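Local coordinates for protein tyrosyl-tRNA synthetase (Aeropyrum pernix, PDB 2CYA) that probably catalyses the two-step attachment of tyrosine to tRNA(Tyr), activating the amino acid with ATP before transferring it to the tRNA acceptor end, at residues S45-G51 against K238-S242; L84-L90 against A357-K361; V250-D254 against V338-R342. All coordinates share one frame. Residues are numbered along the deposited sequence.

In the fold
Contacts 1 and 3 follow one another along the chain, contacts 1 and 2 cross, their segments alternating, and contact 3 is nested inside the loop that contact 2 closes. Contact 1 joins two loops of the inferred ATP site: 45-51 follows strand 37-42, and the loop 238-242 comes after strand 207-211. Its centre lies about 14 Å from the centres of both other contacts, which are themselves about 21 Å apart. Segment 45-51 links all three: Ala48 O is 3.0 Å from Val250 N of contact 3, and Val47 CG2 is 4.1 Å from Ile358 CG2 of contact 2. The successive C-terminal helices 323-346 and 349-360 thus pack against the loops and helix bordering the probable nucleotide site.

Contact 1 (S45-G51 against K238-S242); sequences SGVAHIG and KMSKS. With SO4 (sulfate ion), chain C.
Met239 lays its CG over one face of the His49 imidazole, 4.3 Å from the ring centroid and 22° off its normal, a CH-pi contact; SD sits obliquely at 4.4 Å from the same centroid. Met239 SD also packs 3.7 Å from Ile50 CG1. Both segments are irregular, with CA atoms nearest at Gly46-Lys241 (6.9 Å), His49-Ser240 (7.3 Å) and Gly51-Met239 (6.7 Å). His49, chi1 p, accepts at ND1 from Gly51 N (3.0 Å), capping the start of helix 51-64, so that NE2 must donate, and it does so to sulfate O4 (3.0 Å). Lys241, chi1 m and then p, p, t, folds back over Gly46, where CE lies 3.8 Å from Gly46 CA; at phi/psi 158/-166 this glycine has no room for a CB. Lys241 NZ donates to Ser45 OG at 2.6 Å and to sulfate O4 at 2.8 Å. The sulfate, also bound by Trp52 NE1, probably comes from the crystallisation liquor. His49 and Lys241 are inferred ATP ligands, and the pairing of a histidine-bearing loop (HIG, as in the HIGH signature) with KMSKS is the hallmark of the class I aminoacyl-tRNA synthetase active site.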
ATOM      1  N   SER A  45     -20.237  -4.849   4.765  1.00 33.24           N
ATOM      2  CA  SER A  45     -19.882  -5.336   6.083  1.00 34.99           C
ATOM      3  C   SER A  45     -20.931  -6.102   6.872  1.00 36.73           C
ATOM      4  O   SER A  45     -20.716  -6.385   8.055  1.00 38.11           O
ATOM      5  CB  SER A  45     -19.420  -4.151   6.916  1.00 35.85           C
ATOM      6  OG  SER A  45     -20.463  -3.193   6.973  1.00 38.29           O
ATOM      7  N   GLY A  46     -22.051  -6.435   6.239  1.00 34.95           N
ATOM      8  CA  GLY A  46     -23.098  -7.157   6.942  1.00 34.40           C
ATOM      9  C   GLY A  46     -24.440  -6.977   6.252  1.00 33.65           C
ATOM     10  O   GLY A  46     -24.501  -6.516   5.117  1.00 32.14           O
ATOM     11  N   VAL A  47     -25.523  -7.329   6.930  1.00 33.69           N
ATOM     12  CA  VAL A  47     -26.839  -7.178   6.328  1.00 31.97           C
ATOM     13  C   VAL A  47     -27.196  -5.693   6.268  1.00 30.51           C
ATOM     14  O   VAL A  47     -27.039  -4.957   7.243  1.00 27.80           O
ATOM     15  CB  VAL A  47     -27.921  -7.922   7.144  1.00 34.13           C
ATOM     16  CG1 VAL A  47     -29.269  -7.839   6.420  1.00 33.19           C
ATOM     17  CG2 VAL A  47     -27.508  -9.381   7.354  1.00 31.99           C
ATOM     18  N   ALA A  48     -27.672  -5.253   5.111  1.00 29.28           N
ATOM     19  CA  ALA A  48     -28.049  -3.862   4.957  1.00 29.78           C
ATOM     20  C   ALA A  48     -29.128  -3.438   5.964  1.00 29.32           C
ATOM     21  O   ALA A  48     -30.089  -4.165   6.207  1.00 28.18           O
ATOM     22  CB  ALA A  48     -28.543  -3.625   3.552  1.00 29.99           C
ATOM     23  N   HIS A  49     -28.948  -2.269   6.567  1.00 27.71           N
ATOM     24  CA  HIS A  49     -29.951  -1.756   7.483  1.00 29.03           C
ATOM     25  C   HIS A  49     -30.523  -0.499   6.816  1.00 26.65           C
ATOM     26  O   HIS A  49     -30.003  -0.045   5.800  1.00 22.98           O
ATOM     27  CB  HIS A  49     -29.352  -1.478   8.866  1.00 30.66           C
ATOM     28  CG  HIS A  49     -28.189  -0.542   8.853  1.00 34.07           C
ATOM     29  ND1 HIS A  49     -28.328   0.814   8.653  1.00 37.74           N
ATOM     30  CD2 HIS A  49     -26.869  -0.760   9.064  1.00 37.53           C
ATOM     31  CE1 HIS A  49     -27.142   1.393   8.743  1.00 38.93           C
ATOM     32  NE2 HIS A  49     -26.240   0.461   8.993  1.00 37.81           N
ATOM     33  N   ILE A  50     -31.578   0.073   7.373  1.00 26.58           N
ATOM     34  CA  ILE A  50     -32.211   1.198   6.700  1.00 25.76           C
ATOM     35  C   ILE A  50     -31.361   2.437   6.487  1.00 27.90           C
ATOM     36  O   ILE A  50     -31.679   3.260   5.631  1.00 27.80           O
ATOM     37  CB  ILE A  50     -33.522   1.578   7.410  1.00 28.93           C
ATOM     38  CG1 ILE A  50     -33.249   1.995   8.873  1.00 26.75           C
ATOM     39  CG2 ILE A  50     -34.479   0.385   7.346  1.00 24.03           C
ATOM     40  CD1 ILE A  50     -34.501   2.510   9.583  1.00 27.28           C
ATOM     41  N   GLY A  51     -30.270   2.559   7.241  1.00 28.01           N
ATOM     42  CA  GLY A  51     -29.417   3.721   7.100  1.00 26.18           C
ATOM     43  C   GLY A  51     -28.818   3.832   5.721  1.00 27.05           C
ATOM     44  O   GLY A  51     -28.603   4.931   5.202  1.00 27.52           O
ATOM     45  N   LYS A 238     -23.558   5.854  15.327  1.00 79.91           N
ATOM     46  CA  LYS A 238     -24.200   5.560  14.047  1.00 79.24           C
ATOM     47  C   LYS A 238     -24.996   4.259  14.113  1.00 78.77           C
ATOM     48  O   LYS A 238     -24.772   3.426  14.993  1.00 79.09           O
ATOM     49  CB  LYS A 238     -23.139   5.435  12.947  1.00 79.40           C
ATOM     50  CG  LYS A 238     -22.130   6.580  12.914  1.00 80.15           C
ATOM     51  CD  LYS A 238     -21.060   6.364  11.847  1.00 79.52           C
ATOM     52  CE  LYS A 238     -20.017   7.474  11.880  1.00 78.95           C
ATOM     53  NZ  LYS A 238     -20.627   8.828  11.732  1.00 78.83           N
ATOM     54  N   MET A 239     -25.932   4.090  13.183  1.00 77.45           N
ATOM     55  CA  MET A 239     -26.727   2.869  13.136  1.00 76.36           C
ATOM     56  C   MET A 239     -25.854   1.822  12.437  1.00 76.55           C
ATOM     57  O   MET A 239     -25.325   2.072  11.353  1.00 76.73           O
ATOM     58  CB  MET A 239     -28.025   3.094  12.343  1.00 73.89           C
ATOM     59  CG  MET A 239     -29.014   1.934  12.445  1.00 72.29           C
ATOM     60  SD  MET A 239     -30.477   2.013  11.352  1.00 68.89           S
ATOM     61  CE  MET A 239     -31.702   2.692  12.465  1.00 68.00           C
ATOM     62  N   SER A 240     -25.680   0.665  13.063  1.00 77.04           N
ATOM     63  CA  SER A 240     -24.860  -0.390  12.474  1.00 77.75           C
ATOM     64  C   SER A 240     -25.244  -1.751  13.036  1.00 78.68           C
ATOM     65  O   SER A 240     -26.037  -1.840  13.975  1.00 79.34           O
ATOM     66  CB  SER A 240     -23.369  -0.118  12.734  1.00 77.68           C
ATOM     67  OG  SER A 240     -23.057  -0.162  14.116  1.00 77.04           O
ATOM     68  N   LYS A 241     -24.671  -2.807  12.462  1.00 79.50           N
ATOM     69  CA  LYS A 241     -24.955  -4.176  12.890  1.00 80.33           C
ATOM     70  C   LYS A 241     -24.435  -4.554  14.291  1.00 81.44           C
ATOM     71  O   LYS A 241     -24.654  -5.677  14.750  1.00 81.81           O
ATOM     72  CB  LYS A 241     -24.405  -5.168  11.855  1.00 79.67           C
ATOM     73  CG  LYS A 241     -25.075  -5.094  10.481  1.00 79.27           C
ATOM     74  CD  LYS A 241     -24.597  -3.915   9.649  1.00 78.08           C
ATOM     75  CE  LYS A 241     -23.154  -4.115   9.210  1.00 78.75           C
ATOM     76  NZ  LYS A 241     -22.641  -2.980   8.406  1.00 77.58           N
ATOM     77  N   SER A 242     -23.764  -3.616  14.964  1.00 81.85           N
ATOM     78  CA  SER A 242     -23.211  -3.844  16.308  1.00 81.50           C
ATOM     79  C   SER A 242     -24.249  -4.396  17.297  1.00 80.85           C
ATOM     80  O   SER A 242     -24.154  -5.546  17.734  1.00 81.85           O
ATOM     81  CB  SER A 242     -22.626  -2.537  16.864  1.00 81.81           C
ATOM     82  OG  SER A 242     -21.660  -1.981  15.984  1.00 82.15           O
TER
HETATM   83  S   SO4 C1002     -22.259   0.486   8.789  1.00108.85           S
HETATM   84  O1  SO4 C1002     -22.836   1.868   9.101  1.00108.11           O
HETATM   85  O2  SO4 C1002     -21.334   0.644   7.583  1.00108.18           O
HETATM   86  O3  SO4 C1002     -21.445   0.111   9.890  1.00108.69           O
HETATM   87  O4  SO4 C1002     -23.362  -0.271   8.312  1.00107.97           O

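Contact 2 (L84-L90 against A357-K361); sequences LGGDMDL and AIEGK
A helix N-terminus meets a helix C-terminus here, at the surface near the inferred ATP site: the turn 84-87 and the first residues of helix 88-104 receive the end of the C-terminal helix 349-360. Leu84, Gly85 and Gly86 all have positive phi (50°, 60° and 72°), and Asp87 N bonds to Leu84 O at 3.0 Å. Asp87, chi1 t, is the N-cap, with OD1 accepting weak bonds from Asp89 N (3.1 Å) and Leu90 N (3.3 Å). Across the contact the closest CA pairs are Leu90-Ile358 (5.7 Å) and Leu84-Lys361 (6.3 Å).

The apolar part comes from two leucines. Leu84 (m, t) brings CD2 to 4.0 Å from Ile358 CG2. Leu90, whose chi1 of -98° lies between wells, places CD1 4.1 Å from Ala357 CB, while its carbonyl O is 3.9 Å from Ile358 CD1. Ile358 (m, t) continues along helix 88-104 onto Ala93, Ala94 and Ile97, and also touches Val47.

Lys361, the last modelled residue, lays its aliphatic chain, bent at its end (chi3 and chi4 p), over the turn. CE lies 3.1 Å from Leu84 O and 3.6 Å from Gly85 CA, where a CB would collide with it, and CD lies 4.0 Å from Asp87 OD2. No hydrogen bond crosses between the segments, so the union rests on van der Waals packing. The last turn of helix 349-360 thus packs on the Asp87-capped start of helix 88-104, which joins parallel strands 68-73 and 113-116 of the Rossmann-like catalytic domain.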
ATOM      1  N   LEU A  84     -17.006  -9.042   9.017  1.00 36.76           N
ATOM      2  CA  LEU A  84     -17.361 -10.443   8.801  1.00 36.84           C
ATOM      3  C   LEU A  84     -16.134 -11.361   8.948  1.00 38.47           C
ATOM      4  O   LEU A  84     -15.959 -12.340   8.216  1.00 38.30           O
ATOM      5  CB  LEU A  84     -18.022 -10.602   7.420  1.00 36.21           C
ATOM      6  CG  LEU A  84     -19.320  -9.775   7.265  1.00 39.01           C
ATOM      7  CD1 LEU A  84     -19.811  -9.804   5.819  1.00 38.19           C
ATOM      8  CD2 LEU A  84     -20.398 -10.320   8.206  1.00 36.68           C
ATOM      9  N   GLY A  85     -15.286 -11.020   9.913  1.00 40.08           N
ATOM     10  CA  GLY A  85     -14.088 -11.795  10.177  1.00 41.23           C
ATOM     11  C   GLY A  85     -13.129 -11.897   9.011  1.00 42.27           C
ATOM     12  O   GLY A  85     -12.322 -12.819   8.963  1.00 43.69           O
ATOM     13  N   GLY A  86     -13.209 -10.963   8.070  1.00 41.69           N
ATOM     14  CA  GLY A  86     -12.318 -11.006   6.924  1.00 41.28           C
ATOM     15  C   GLY A  86     -12.653 -12.118   5.949  1.00 40.76           C
ATOM     16  O   GLY A  86     -11.868 -12.427   5.053  1.00 39.28           O
ATOM     17  N   ASP A  87     -13.827 -12.717   6.118  1.00 40.02           N
ATOM     18  CA  ASP A  87     -14.272 -13.797   5.242  1.00 40.77           C
ATOM     19  C   ASP A  87     -14.752 -13.160   3.937  1.00 40.34           C
ATOM     20  O   ASP A  87     -15.873 -12.666   3.853  1.00 37.03           O
ATOM     21  CB  ASP A  87     -15.425 -14.556   5.916  1.00 42.29           C
ATOM     22  CG  ASP A  87     -15.804 -15.831   5.185  1.00 44.34           C
ATOM     23  OD1 ASP A  87     -15.872 -15.830   3.928  1.00 41.38           O
ATOM     24  OD2 ASP A  87     -16.058 -16.840   5.889  1.00 47.60           O
ATOM     25  N   MET A  88     -13.902 -13.189   2.918  1.00 41.46           N
ATOM     26  CA  MET A  88     -14.229 -12.594   1.633  1.00 41.88           C
ATOM     27  C   MET A  88     -15.507 -13.109   0.969  1.00 43.38           C
ATOM     28  O   MET A  88     -16.154 -12.365   0.219  1.00 42.51           O
ATOM     29  CB  MET A  88     -13.037 -12.736   0.675  1.00 40.65           C
ATOM     30  CG  MET A  88     -11.807 -11.910   1.087  1.00 37.84           C
ATOM     31  SD  MET A  88     -12.166 -10.120   1.283  1.00 37.25           S
ATOM     32  CE  MET A  88     -12.313  -9.652  -0.433  1.00 35.72           C
ATOM     33  N   ASP A  89     -15.869 -14.367   1.226  1.00 43.93           N
ATOM     34  CA  ASP A  89     -17.085 -14.942   0.645  1.00 43.56           C
ATOM     35  C   ASP A  89     -18.333 -14.284   1.236  1.00 41.44           C
ATOM     36  O   ASP A  89     -19.323 -14.048   0.542  1.00 40.72           O
ATOM     37  CB  ASP A  89     -17.169 -16.443   0.921  1.00 47.47           C
ATOM     38  CG  ASP A  89     -16.028 -17.218   0.303  1.00 52.63           C
ATOM     39  OD1 ASP A  89     -15.877 -17.167  -0.935  1.00 51.84           O
ATOM     40  OD2 ASP A  89     -15.286 -17.881   1.065  1.00 56.65           O
ATOM     41  N   LEU A  90     -18.285 -14.033   2.535  1.00 38.45           N
ATOM     42  CA  LEU A  90     -19.387 -13.416   3.248  1.00 38.45           C
ATOM     43  C   LEU A  90     -19.495 -11.940   2.865  1.00 37.22           C
ATOM     44  O   LEU A  90     -20.588 -11.373   2.795  1.00 34.99           O
ATOM     45  CB  LEU A  90     -19.154 -13.561   4.749  1.00 38.23           C
ATOM     46  CG  LEU A  90     -19.859 -14.704   5.486  1.00 41.79           C
ATOM     47  CD1 LEU A  90     -19.963 -15.966   4.634  1.00 39.63           C
ATOM     48  CD2 LEU A  90     -19.102 -14.960   6.772  1.00 39.98           C
ATOM     49  N   ALA A 357     -25.737 -17.398   5.974  1.00 44.72           N
ATOM     50  CA  ALA A 357     -24.302 -17.584   6.175  1.00 44.79           C
ATOM     51  C   ALA A 357     -23.786 -16.318   6.854  1.00 46.58           C
ATOM     52  O   ALA A 357     -23.064 -16.384   7.854  1.00 47.24           O
ATOM     53  CB  ALA A 357     -23.592 -17.801   4.836  1.00 44.23           C
ATOM     54  N   ILE A 358     -24.182 -15.157   6.330  1.00 47.61           N
ATOM     55  CA  ILE A 358     -23.747 -13.888   6.904  1.00 48.87           C
ATOM     56  C   ILE A 358     -24.128 -13.741   8.375  1.00 51.87           C
ATOM     57  O   ILE A 358     -23.315 -13.316   9.197  1.00 52.04           O
ATOM     58  CB  ILE A 358     -24.338 -12.676   6.147  1.00 48.06           C
ATOM     59  CG1 ILE A 358     -23.781 -12.618   4.726  1.00 46.41           C
ATOM     60  CG2 ILE A 358     -24.015 -11.384   6.898  1.00 45.64           C
ATOM     61  CD1 ILE A 358     -24.292 -11.449   3.935  1.00 44.60           C
ATOM     62  N   GLU A 359     -25.368 -14.069   8.711  1.00 55.24           N
ATOM     63  CA  GLU A 359     -25.802 -13.935  10.094  1.00 59.02           C
ATOM     64  C   GLU A 359     -25.133 -15.007  10.958  1.00 61.50           C
ATOM     65  O   GLU A 359     -25.217 -14.975  12.185  1.00 61.12           O
ATOM     66  CB  GLU A 359     -27.334 -14.016  10.177  1.00 59.39           C
ATOM     67  CG  GLU A 359     -28.043 -12.948   9.337  1.00 59.52           C
ATOM     68  CD  GLU A 359     -29.568 -12.997   9.447  1.00 61.00           C
ATOM     69  OE1 GLU A 359     -30.144 -14.109   9.467  1.00 59.66           O
ATOM     70  OE2 GLU A 359     -30.198 -11.915   9.493  1.00 61.15           O
ATOM     71  N   GLY A 360     -24.449 -15.944  10.306  1.00 64.50           N
ATOM     72  CA  GLY A 360     -23.748 -16.989  11.033  1.00 68.13           C
ATOM     73  C   GLY A 360     -22.552 -16.421  11.788  1.00 71.07           C
ATOM     74  O   GLY A 360     -22.427 -16.616  13.003  1.00 71.02           O
ATOM     75  N   LYS A 361     -21.672 -15.714  11.072  1.00 73.05           N
ATOM     76  CA  LYS A 361     -20.486 -15.112  11.681  1.00 74.97           C
ATOM     77  C   LYS A 361     -20.848 -13.897  12.526  1.00 76.11           C
ATOM     78  O   LYS A 361     -20.494 -13.900  13.728  1.00 76.32           O
ATOM     79  CB  LYS A 361     -19.455 -14.702  10.614  1.00 75.11           C
ATOM     80  CG  LYS A 361     -18.540 -15.840  10.151  1.00 76.15           C
ATOM     81  CD  LYS A 361     -17.312 -15.336   9.377  1.00 76.17           C
ATOM     82  CE  LYS A 361     -16.315 -14.591  10.263  1.00 76.57           C
ATOM     83  NZ  LYS A 361     -15.610 -15.475  11.244  1.00 76.29           N
TER

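Contact 3 (V250-D254 against V338-R342); sequences VVDSD and VRPIR
Segment 250-254 is an irregular linker that ends at the first residue of helix 254-262, and it runs past one side of helix 323-346, where 338-342 is kinked at Pro340. The arrangement ties the linker following the KMSKS loop of this class I synthetase to the C-terminal helical region. CA atoms come nearest at Val251-Arg342 (4.8 Å) and are wider at Asp254-Arg339 (8.0 Å). Ser253, chi1 p, is the N-cap, its OG bonded to Asp256 N. Val250 fills the apolar end, with CB 3.7 Å from Ile341 CG2, while Val250 O touches Val338 CG1 (3.5 Å) and Arg342 CB (3.4 Å). Val250 and Ile341 also meet Val101 of helix 88-104. The Asp252 carboxylate is engaged by Lys260 in a salt bridge, and its carbonyl serves the contact. Both arginines start with chi1 and chi2 t, and their chains reach out from the helix to Asp254 (chi1 m), forming a salt-bridge network. Arg339 NH2 donates to Asp254 OD1 at 2.6 Å; Arg339 is also paired with Glu336. The Arg342 guanidinium meets its acceptors edge-on: NH1 and NH2 each lie 2.9 Å from Asp254 OD2, and NH1 donates to Asp252 O at 2.8 Å.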
ATOM      1  N   VAL A 250     -33.009  -4.524   6.726  1.00 27.65           N
ATOM      2  CA  VAL A 250     -33.982  -4.637   5.654  1.00 29.65           C
ATOM      3  C   VAL A 250     -34.706  -5.961   5.686  1.00 30.64           C
ATOM      4  O   VAL A 250     -35.623  -6.165   4.905  1.00 31.80           O
ATOM      5  CB  VAL A 250     -33.350  -4.443   4.240  1.00 29.28           C
ATOM      6  CG1 VAL A 250     -32.810  -3.030   4.102  1.00 30.84           C
ATOM      7  CG2 VAL A 250     -32.264  -5.468   3.999  1.00 28.67           C
ATOM      8  N   VAL A 251     -34.300  -6.862   6.581  1.00 30.55           N
ATOM      9  CA  VAL A 251     -34.975  -8.150   6.679  1.00 32.04           C
ATOM     10  C   VAL A 251     -35.613  -8.386   8.042  1.00 32.65           C
ATOM     11  O   VAL A 251     -35.999  -9.512   8.352  1.00 34.09           O
ATOM     12  CB  VAL A 251     -34.040  -9.362   6.366  1.00 34.03           C
ATOM     13  CG1 VAL A 251     -33.575  -9.317   4.904  1.00 32.56           C
ATOM     14  CG2 VAL A 251     -32.863  -9.384   7.330  1.00 33.19           C
ATOM     15  N   ASP A 252     -35.716  -7.343   8.861  1.00 32.07           N
ATOM     16  CA  ASP A 252     -36.368  -7.483  10.162  1.00 31.15           C
ATOM     17  C   ASP A 252     -37.866  -7.682   9.911  1.00 30.91           C
ATOM     18  O   ASP A 252     -38.415  -7.158   8.933  1.00 30.76           O
ATOM     19  CB  ASP A 252     -36.213  -6.217  11.021  1.00 31.81           C
ATOM     20  CG  ASP A 252     -34.883  -6.134  11.716  1.00 30.79           C
ATOM     21  OD1 ASP A 252     -34.236  -7.182  11.862  1.00 33.28           O
ATOM     22  OD2 ASP A 252     -34.490  -5.018  12.132  1.00 30.34           O
ATOM     23  N   SER A 253     -38.521  -8.410  10.810  1.00 30.61           N
ATOM     24  CA  SER A 253     -39.959  -8.667  10.707  1.00 30.04           C
ATOM     25  C   SER A 253     -40.709  -7.390  11.053  1.00 28.98           C
ATOM     26  O   SER A 253     -40.119  -6.462  11.616  1.00 29.18           O
ATOM     27  CB  SER A 253     -40.364  -9.769  11.698  1.00 28.21           C
ATOM     28  OG  SER A 253     -40.159  -9.339  13.043  1.00 30.32           O
ATOM     29  N   ASP A 254     -42.000  -7.340  10.722  1.00 28.03           N
ATOM     30  CA  ASP A 254     -42.825  -6.170  11.043  1.00 28.19           C
ATOM     31  C   ASP A 254     -42.820  -5.989  12.566  1.00 28.47           C
ATOM     32  O   ASP A 254     -42.795  -4.869  13.067  1.00 27.11           O
ATOM     33  CB  ASP A 254     -44.283  -6.367  10.584  1.00 29.20           C
ATOM     34  CG  ASP A 254     -44.439  -6.377   9.066  1.00 30.17           C
ATOM     35  OD1 ASP A 254     -45.561  -6.645   8.606  1.00 31.20           O
ATOM     36  OD2 ASP A 254     -43.462  -6.109   8.332  1.00 30.66           O
ATOM     37  N   VAL A 338     -40.035  -1.308   4.057  1.00 26.81           N
ATOM     38  CA  VAL A 338     -39.252  -2.525   4.166  1.00 28.37           C
ATOM     39  C   VAL A 338     -39.882  -3.788   3.570  1.00 30.39           C
ATOM     40  O   VAL A 338     -39.182  -4.622   2.994  1.00 29.53           O
ATOM     41  CB  VAL A 338     -38.884  -2.780   5.646  1.00 28.24           C
ATOM     42  CG1 VAL A 338     -38.330  -4.170   5.817  1.00 27.02           C
ATOM     43  CG2 VAL A 338     -37.856  -1.743   6.104  1.00 24.75           C
ATOM     44  N   ARG A 339     -41.197  -3.917   3.692  1.00 29.44           N
ATOM     45  CA  ARG A 339     -41.905  -5.091   3.194  1.00 32.23           C
ATOM     46  C   ARG A 339     -41.435  -5.592   1.830  1.00 31.43           C
ATOM     47  O   ARG A 339     -41.003  -6.737   1.710  1.00 33.23           O
ATOM     48  CB  ARG A 339     -43.416  -4.819   3.179  1.00 33.88           C
ATOM     49  CG  ARG A 339     -44.272  -6.008   2.770  1.00 38.09           C
ATOM     50  CD  ARG A 339     -45.731  -5.807   3.220  1.00 40.16           C
ATOM     51  NE  ARG A 339     -45.882  -5.902   4.679  1.00 41.47           N
ATOM     52  CZ  ARG A 339     -46.799  -5.235   5.377  1.00 44.17           C
ATOM     53  NH1 ARG A 339     -47.649  -4.421   4.757  1.00 43.87           N
ATOM     54  NH2 ARG A 339     -46.865  -5.372   6.699  1.00 43.66           N
ATOM     55  N   PRO A 340     -41.501  -4.748   0.786  1.00 30.00           N
ATOM     56  CA  PRO A 340     -41.050  -5.225  -0.524  1.00 30.81           C
ATOM     57  C   PRO A 340     -39.552  -5.542  -0.625  1.00 31.00           C
ATOM     58  O   PRO A 340     -39.161  -6.445  -1.366  1.00 31.62           O
ATOM     59  CB  PRO A 340     -41.492  -4.106  -1.479  1.00 29.17           C
ATOM     60  CG  PRO A 340     -41.492  -2.895  -0.604  1.00 30.76           C
ATOM     61  CD  PRO A 340     -42.097  -3.408   0.680  1.00 29.71           C
ATOM     62  N   ILE A 341     -38.713  -4.799   0.098  1.00 30.22           N
ATOM     63  CA  ILE A 341     -37.273  -5.061   0.077  1.00 28.18           C
ATOM     64  C   ILE A 341     -37.003  -6.414   0.729  1.00 30.15           C
ATOM     65  O   ILE A 341     -36.235  -7.240   0.210  1.00 29.40           O
ATOM     66  CB  ILE A 341     -36.512  -3.976   0.838  1.00 26.50           C
ATOM     67  CG1 ILE A 341     -36.743  -2.636   0.129  1.00 23.12           C
ATOM     68  CG2 ILE A 341     -35.013  -4.332   0.919  1.00 23.42           C
ATOM     69  CD1 ILE A 341     -36.231  -1.442   0.865  1.00 26.48           C
ATOM     70  N   ARG A 342     -37.641  -6.630   1.876  1.00 28.46           N
ATOM     71  CA  ARG A 342     -37.512  -7.875   2.608  1.00 28.11           C
ATOM     72  C   ARG A 342     -37.949  -9.041   1.718  1.00 29.19           C
ATOM     73  O   ARG A 342     -37.308 -10.098   1.693  1.00 28.87           O
ATOM     74  CB  ARG A 342     -38.385  -7.818   3.859  1.00 29.32           C
ATOM     75  CG  ARG A 342     -38.266  -9.027   4.778  1.00 25.55           C
ATOM     76  CD  ARG A 342     -39.061  -8.774   6.044  1.00 26.76           C
ATOM     77  NE  ARG A 342     -40.443  -8.463   5.712  1.00 26.20           N
ATOM     78  CZ  ARG A 342     -41.246  -7.686   6.426  1.00 26.45           C
ATOM     79  NH1 ARG A 342     -40.827  -7.104   7.552  1.00 24.78           N
ATOM     80  NH2 ARG A 342     -42.473  -7.477   5.992  1.00 24.79           N
TER